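Local coordinates for protein sulfate transporter 4.1, chloroplastic (Arabidopsis thaliana, PDB 7LHV) that cotransports sulfate with protons across the membrane as a secondary active symporter and may play a role in regulating sulfate assimilation, at residues A178-C190 and L372-P386. Residues are numbered along the deposited sequence; the frame is centred on the assembly and turned at random.
Sequences AILLALLVGILEC and LGVANILGSLFSAYP
Gly186 and Gly373 face each other where helix 178-190 and helix 372-381 run nearly antiparallel, their axes 7.2 Å apart. With no side chain on either residue, the two backbones can approach this closely, CA to CA at 3.8 Å. Asn376 enters as a knob among Ala182, Val185, Gly186 and Glu189, its CB lying 3.6 Å from Gly186 CA; Ile377 fills the next hole, between Leu183, Gly186, Ile187 and Cys190.

Glu189, its chain extended beyond CG, carries its carboxylate alongside the start of segment 372-386, where Asn376 ND2 donates to OE2 over 3.1 Å. The bond is somewhat bent (143°), lies in the amide plane, yet meets OE2 from above the carboxylate plane. Asn376 OD1 accepts from Ala387 N, so both ends of the amide are used and its rotation is fixed. Ser380, small enough to face Ala182 and Leu183, turns OG back beside its own backbone N (chi1 -44°) and gives its proton to Asn376 O at 2.6 Å.

Beyond the helix end the chain doubles back, and Pro386 lays its ring on Ala182, CD to CB 3.7 Å; the rigid ring suits this extended backbone and presents a compact apolar surface to the alanine. Val155 and Val159 of helix 153-166 also touch this ring.

The flank formed by Leu183 and Ile187 is looser and partly exposed: Leu183 CD1 comes no nearer than 4.2 Å to Ile377 CG2, and Ile187 is exposed, its CG1 touching Ile377 CD1 at the margin; an aliphatic chain there is consistent with a membrane-facing position. Glycine-mediated, knobs-into-holes packing of two antiparallel transmembrane helices thus joins helix 173-194 to helix 365-381, far apart in sequence, within the membrane domain of this SLC26/SulP transporter.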
loop_
_atom_site.group_PDB
_atom_site.type_symbol
_atom_site.label_atom_id
_atom_site.label_comp_id
_atom_site.label_asym_id
_atom_site.label_seq_id
_atom_site.Cartn_x
_atom_site.Cartn_y
_atom_site.Cartn_z
ATOM N N ALA A 178 -24.331 -17.136 -7.386
ATOM C CA ALA A 178 -24.563 -16.323 -6.195
ATOM C C ALA A 178 -24.323 -17.121 -4.918
ATOM O O ALA A 178 -23.724 -16.611 -3.961
ATOM C CB ALA A 178 -25.980 -15.756 -6.214
ATOM N N ILE A 179 -24.778 -18.374 -4.882
ATOM C CA ILE A 179 -24.569 -19.205 -3.699
ATOM C C ILE A 179 -23.083 -19.488 -3.494
ATOM O O ILE A 179 -22.570 -19.434 -2.364
ATOM C CB ILE A 179 -25.390 -20.500 -3.814
ATOM C CG1 ILE A 179 -26.882 -20.175 -3.808
ATOM C CG2 ILE A 179 -25.055 -21.444 -2.684
ATOM C CD1 ILE A 179 -27.752 -21.316 -4.263
ATOM N N LEU A 180 -22.364 -19.790 -4.577
ATOM C CA LEU A 180 -20.924 -19.996 -4.471
ATOM C C LEU A 180 -20.217 -18.724 -4.028
ATOM O O LEU A 180 -19.251 -18.778 -3.258
ATOM C CB LEU A 180 -20.365 -20.481 -5.807
ATOM C CG LEU A 180 -18.843 -20.600 -5.883
ATOM C CD1 LEU A 180 -18.354 -21.776 -5.060
ATOM C CD2 LEU A 180 -18.395 -20.720 -7.322
ATOM N N LEU A 181 -20.675 -17.569 -4.512
ATOM C CA LEU A 181 -20.099 -16.303 -4.080
ATOM C C LEU A 181 -20.307 -16.097 -2.591
ATOM O O LEU A 181 -19.409 -15.616 -1.892
ATOM C CB LEU A 181 -20.717 -15.156 -4.877
ATOM C CG LEU A 181 -20.033 -13.798 -4.780
ATOM C CD1 LEU A 181 -18.591 -13.916 -5.193
ATOM C CD2 LEU A 181 -20.748 -12.799 -5.661
ATOM N N ALA A 182 -21.485 -16.458 -2.085
ATOM C CA ALA A 182 -21.731 -16.360 -0.650
ATOM C C ALA A 182 -20.803 -17.276 0.135
ATOM O O ALA A 182 -20.270 -16.884 1.179
ATOM C CB ALA A 182 -23.191 -16.681 -0.345
ATOM N N LEU A 183 -20.600 -18.503 -0.352
ATOM C CA LEU A 183 -19.692 -19.425 0.331
ATOM C C LEU A 183 -18.264 -18.895 0.347
ATOM O O LEU A 183 -17.575 -18.967 1.373
ATOM C CB LEU A 183 -19.736 -20.799 -0.333
ATOM C CG LEU A 183 -18.743 -21.822 0.214
ATOM C CD1 LEU A 183 -19.078 -22.173 1.648
ATOM C CD2 LEU A 183 -18.729 -23.064 -0.653
ATOM N N LEU A 184 -17.798 -18.363 -0.784
ATOM C CA LEU A 184 -16.447 -17.816 -0.845
ATOM C C LEU A 184 -16.302 -16.607 0.070
ATOM O O LEU A 184 -15.276 -16.445 0.738
ATOM C CB LEU A 184 -16.094 -17.444 -2.283
ATOM C CG LEU A 184 -16.026 -18.595 -3.284
ATOM C CD1 LEU A 184 -15.902 -18.057 -4.692
ATOM C CD2 LEU A 184 -14.873 -19.520 -2.956
ATOM N N VAL A 185 -17.322 -15.746 0.111
ATOM C CA VAL A 185 -17.284 -14.592 0.998
ATOM C C VAL A 185 -17.222 -15.042 2.449
ATOM O O VAL A 185 -16.457 -14.497 3.251
ATOM C CB VAL A 185 -18.493 -13.675 0.737
ATOM C CG1 VAL A 185 -18.703 -12.731 1.902
ATOM C CG2 VAL A 185 -18.293 -12.896 -0.544
ATOM N N GLY A 186 -18.019 -16.048 2.810
ATOM C CA GLY A 186 -17.983 -16.549 4.173
ATOM C C GLY A 186 -16.638 -17.137 4.546
ATOM O O GLY A 186 -16.138 -16.914 5.650
ATOM N N ILE A 187 -16.030 -17.893 3.629
ATOM C CA ILE A 187 -14.717 -18.473 3.902
ATOM C C ILE A 187 -13.671 -17.377 4.071
ATOM O O ILE A 187 -12.849 -17.422 4.995
ATOM C CB ILE A 187 -14.330 -19.471 2.796
ATOM C CG1 ILE A 187 -14.978 -20.829 3.062
ATOM C CG2 ILE A 187 -12.825 -19.617 2.704
ATOM C CD1 ILE A 187 -14.878 -21.786 1.905
ATOM N N LEU A 188 -13.686 -16.374 3.189
ATOM C CA LEU A 188 -12.722 -15.282 3.310
ATOM C C LEU A 188 -12.920 -14.511 4.607
ATOM O O LEU A 188 -11.944 -14.126 5.259
ATOM C CB LEU A 188 -12.828 -14.345 2.110
ATOM C CG LEU A 188 -12.126 -14.805 0.833
ATOM C CD1 LEU A 188 -12.365 -13.817 -0.291
ATOM C CD2 LEU A 188 -10.643 -14.986 1.077
ATOM N N GLU A 189 -14.173 -14.268 4.997
ATOM C CA GLU A 189 -14.440 -13.559 6.244
ATOM C C GLU A 189 -13.973 -14.362 7.450
ATOM O O GLU A 189 -13.393 -13.805 8.387
ATOM C CB GLU A 189 -15.928 -13.245 6.360
ATOM C CG GLU A 189 -16.431 -12.244 5.345
ATOM C CD GLU A 189 -17.874 -11.873 5.578
ATOM O OE1 GLU A 189 -18.332 -10.857 5.022
ATOM O OE2 GLU A 189 -18.553 -12.609 6.321
ATOM N N CYS A 190 -14.220 -15.674 7.451
ATOM C CA CYS A 190 -13.752 -16.505 8.555
ATOM C C CYS A 190 -12.232 -16.517 8.630
ATOM O O CYS A 190 -11.658 -16.487 9.726
ATOM C CB CYS A 190 -14.297 -17.925 8.413
ATOM S SG CYS A 190 -15.935 -18.162 9.122
ATOM N N LEU A 372 -19.902 -13.183 10.925
ATOM C CA LEU A 372 -20.408 -12.928 9.578
ATOM C C LEU A 372 -20.008 -14.041 8.621
ATOM O O LEU A 372 -20.816 -14.476 7.794
ATOM C CB LEU A 372 -19.902 -11.585 9.057
ATOM C CG LEU A 372 -20.406 -10.311 9.720
ATOM C CD1 LEU A 372 -19.680 -9.109 9.150
ATOM C CD2 LEU A 372 -21.890 -10.184 9.503
ATOM N N GLY A 373 -18.762 -14.505 8.710
ATOM C CA GLY A 373 -18.323 -15.582 7.841
ATOM C C GLY A 373 -19.079 -16.874 8.076
ATOM O O GLY A 373 -19.459 -17.561 7.126
ATOM N N VAL A 374 -19.303 -17.225 9.342
ATOM C CA VAL A 374 -20.057 -18.439 9.646
ATOM C C VAL A 374 -21.486 -18.320 9.128
ATOM O O VAL A 374 -22.037 -19.268 8.548
ATOM C CB VAL A 374 -20.020 -18.727 11.157
ATOM C CG1 VAL A 374 -21.009 -19.817 11.512
ATOM C CG2 VAL A 374 -18.623 -19.126 11.573
ATOM N N ALA A 375 -22.105 -17.152 9.325
ATOM C CA ALA A 375 -23.457 -16.941 8.821
ATOM C C ALA A 375 -23.508 -17.080 7.307
ATOM O O ALA A 375 -24.420 -17.714 6.766
ATOM C CB ALA A 375 -23.967 -15.566 9.251
ATOM N N ASN A 376 -22.530 -16.504 6.609
ATOM C CA ASN A 376 -22.503 -16.600 5.153
ATOM C C ASN A 376 -22.297 -18.038 4.695
ATOM O O ASN A 376 -22.916 -18.478 3.721
ATOM C CB ASN A 376 -21.412 -15.695 4.591
ATOM C CG ASN A 376 -21.896 -14.288 4.351
ATOM O OD1 ASN A 376 -22.945 -14.079 3.749
ATOM N ND2 ASN A 376 -21.133 -13.311 4.819
ATOM N N ILE A 377 -21.427 -18.785 5.379
ATOM C CA ILE A 377 -21.172 -20.171 4.991
ATOM C C ILE A 377 -22.438 -21.007 5.134
ATOM O O ILE A 377 -22.812 -21.767 4.229
ATOM C CB ILE A 377 -20.014 -20.754 5.820
ATOM C CG1 ILE A 377 -18.678 -20.186 5.346
ATOM C CG2 ILE A 377 -20.007 -22.268 5.738
ATOM C CD1 ILE A 377 -17.525 -20.536 6.245
ATOM N N LEU A 378 -23.128 -20.871 6.269
ATOM C CA LEU A 378 -24.361 -21.631 6.456
ATOM C C LEU A 378 -25.454 -21.186 5.488
ATOM O O LEU A 378 -26.206 -22.026 4.973
ATOM C CB LEU A 378 -24.843 -21.527 7.899
ATOM C CG LEU A 378 -24.251 -22.521 8.903
ATOM C CD1 LEU A 378 -24.653 -23.938 8.534
ATOM C CD2 LEU A 378 -22.744 -22.407 9.019
ATOM N N GLY A 379 -25.558 -19.885 5.217
ATOM C CA GLY A 379 -26.514 -19.427 4.226
ATOM C C GLY A 379 -26.242 -20.007 2.852
ATOM O O GLY A 379 -27.170 -20.388 2.136
ATOM N N SER A 380 -24.968 -20.086 2.467
ATOM C CA SER A 380 -24.619 -20.721 1.203
ATOM C C SER A 380 -25.023 -22.185 1.206
ATOM O O SER A 380 -25.544 -22.698 0.209
ATOM C CB SER A 380 -23.123 -20.587 0.949
ATOM O OG SER A 380 -22.695 -19.276 1.243
ATOM N N LEU A 381 -24.793 -22.875 2.322
ATOM C CA LEU A 381 -25.261 -24.249 2.431
ATOM C C LEU A 381 -26.776 -24.360 2.344
ATOM O O LEU A 381 -27.279 -25.435 2.009
ATOM C CB LEU A 381 -24.777 -24.881 3.735
ATOM C CG LEU A 381 -23.273 -25.102 3.868
ATOM C CD1 LEU A 381 -22.985 -26.010 5.044
ATOM C CD2 LEU A 381 -22.706 -25.682 2.589
ATOM N N PHE A 382 -27.510 -23.287 2.628
ATOM C CA PHE A 382 -28.967 -23.311 2.545
ATOM C C PHE A 382 -29.485 -22.329 1.499
ATOM O O PHE A 382 -30.497 -21.655 1.704
ATOM C CB PHE A 382 -29.593 -23.034 3.906
ATOM C CG PHE A 382 -29.681 -24.244 4.781
ATOM C CD1 PHE A 382 -30.781 -25.077 4.719
ATOM C CD2 PHE A 382 -28.658 -24.555 5.655
ATOM C CE1 PHE A 382 -30.863 -26.196 5.520
ATOM C CE2 PHE A 382 -28.734 -25.670 6.459
ATOM C CZ PHE A 382 -29.838 -26.491 6.392
ATOM N N SER A 383 -28.795 -22.240 0.360
ATOM C CA SER A 383 -29.258 -21.501 -0.817
ATOM C C SER A 383 -29.503 -20.021 -0.512
ATOM O O SER A 383 -30.615 -19.510 -0.638
ATOM C CB SER A 383 -30.516 -22.149 -1.402
ATOM O OG SER A 383 -30.344 -23.542 -1.577
ATOM N N ALA A 384 -28.434 -19.329 -0.125
ATOM C CA ALA A 384 -28.491 -17.898 0.125
ATOM C C ALA A 384 -27.297 -17.210 -0.517
ATOM O O ALA A 384 -26.237 -17.813 -0.696
ATOM C CB ALA A 384 -28.519 -17.587 1.622
ATOM N N TYR A 385 -27.476 -15.942 -0.859
ATOM C CA TYR A 385 -26.432 -15.117 -1.444
ATOM C C TYR A 385 -25.940 -14.099 -0.417
ATOM O O TYR A 385 -26.624 -13.849 0.581
ATOM C CB TYR A 385 -26.951 -14.441 -2.727
ATOM C CG TYR A 385 -27.684 -13.129 -2.574
ATOM C CD1 TYR A 385 -29.055 -13.096 -2.370
ATOM C CD2 TYR A 385 -27.013 -11.921 -2.686
ATOM C CE1 TYR A 385 -29.728 -11.897 -2.250
ATOM C CE2 TYR A 385 -27.676 -10.721 -2.566
ATOM C CZ TYR A 385 -29.033 -10.716 -2.351
ATOM O OH TYR A 385 -29.693 -9.518 -2.234
ATOM N N PRO A 386 -24.751 -13.510 -0.609
ATOM C CA PRO A 386 -24.050 -12.874 0.518
ATOM C C PRO A 386 -24.900 -11.850 1.259
ATOM O O PRO A 386 -25.618 -11.050 0.655
ATOM C CB PRO A 386 -22.845 -12.208 -0.151
ATOM C CG PRO A 386 -22.613 -12.978 -1.362
ATOM C CD PRO A 386 -23.954 -13.419 -1.846
#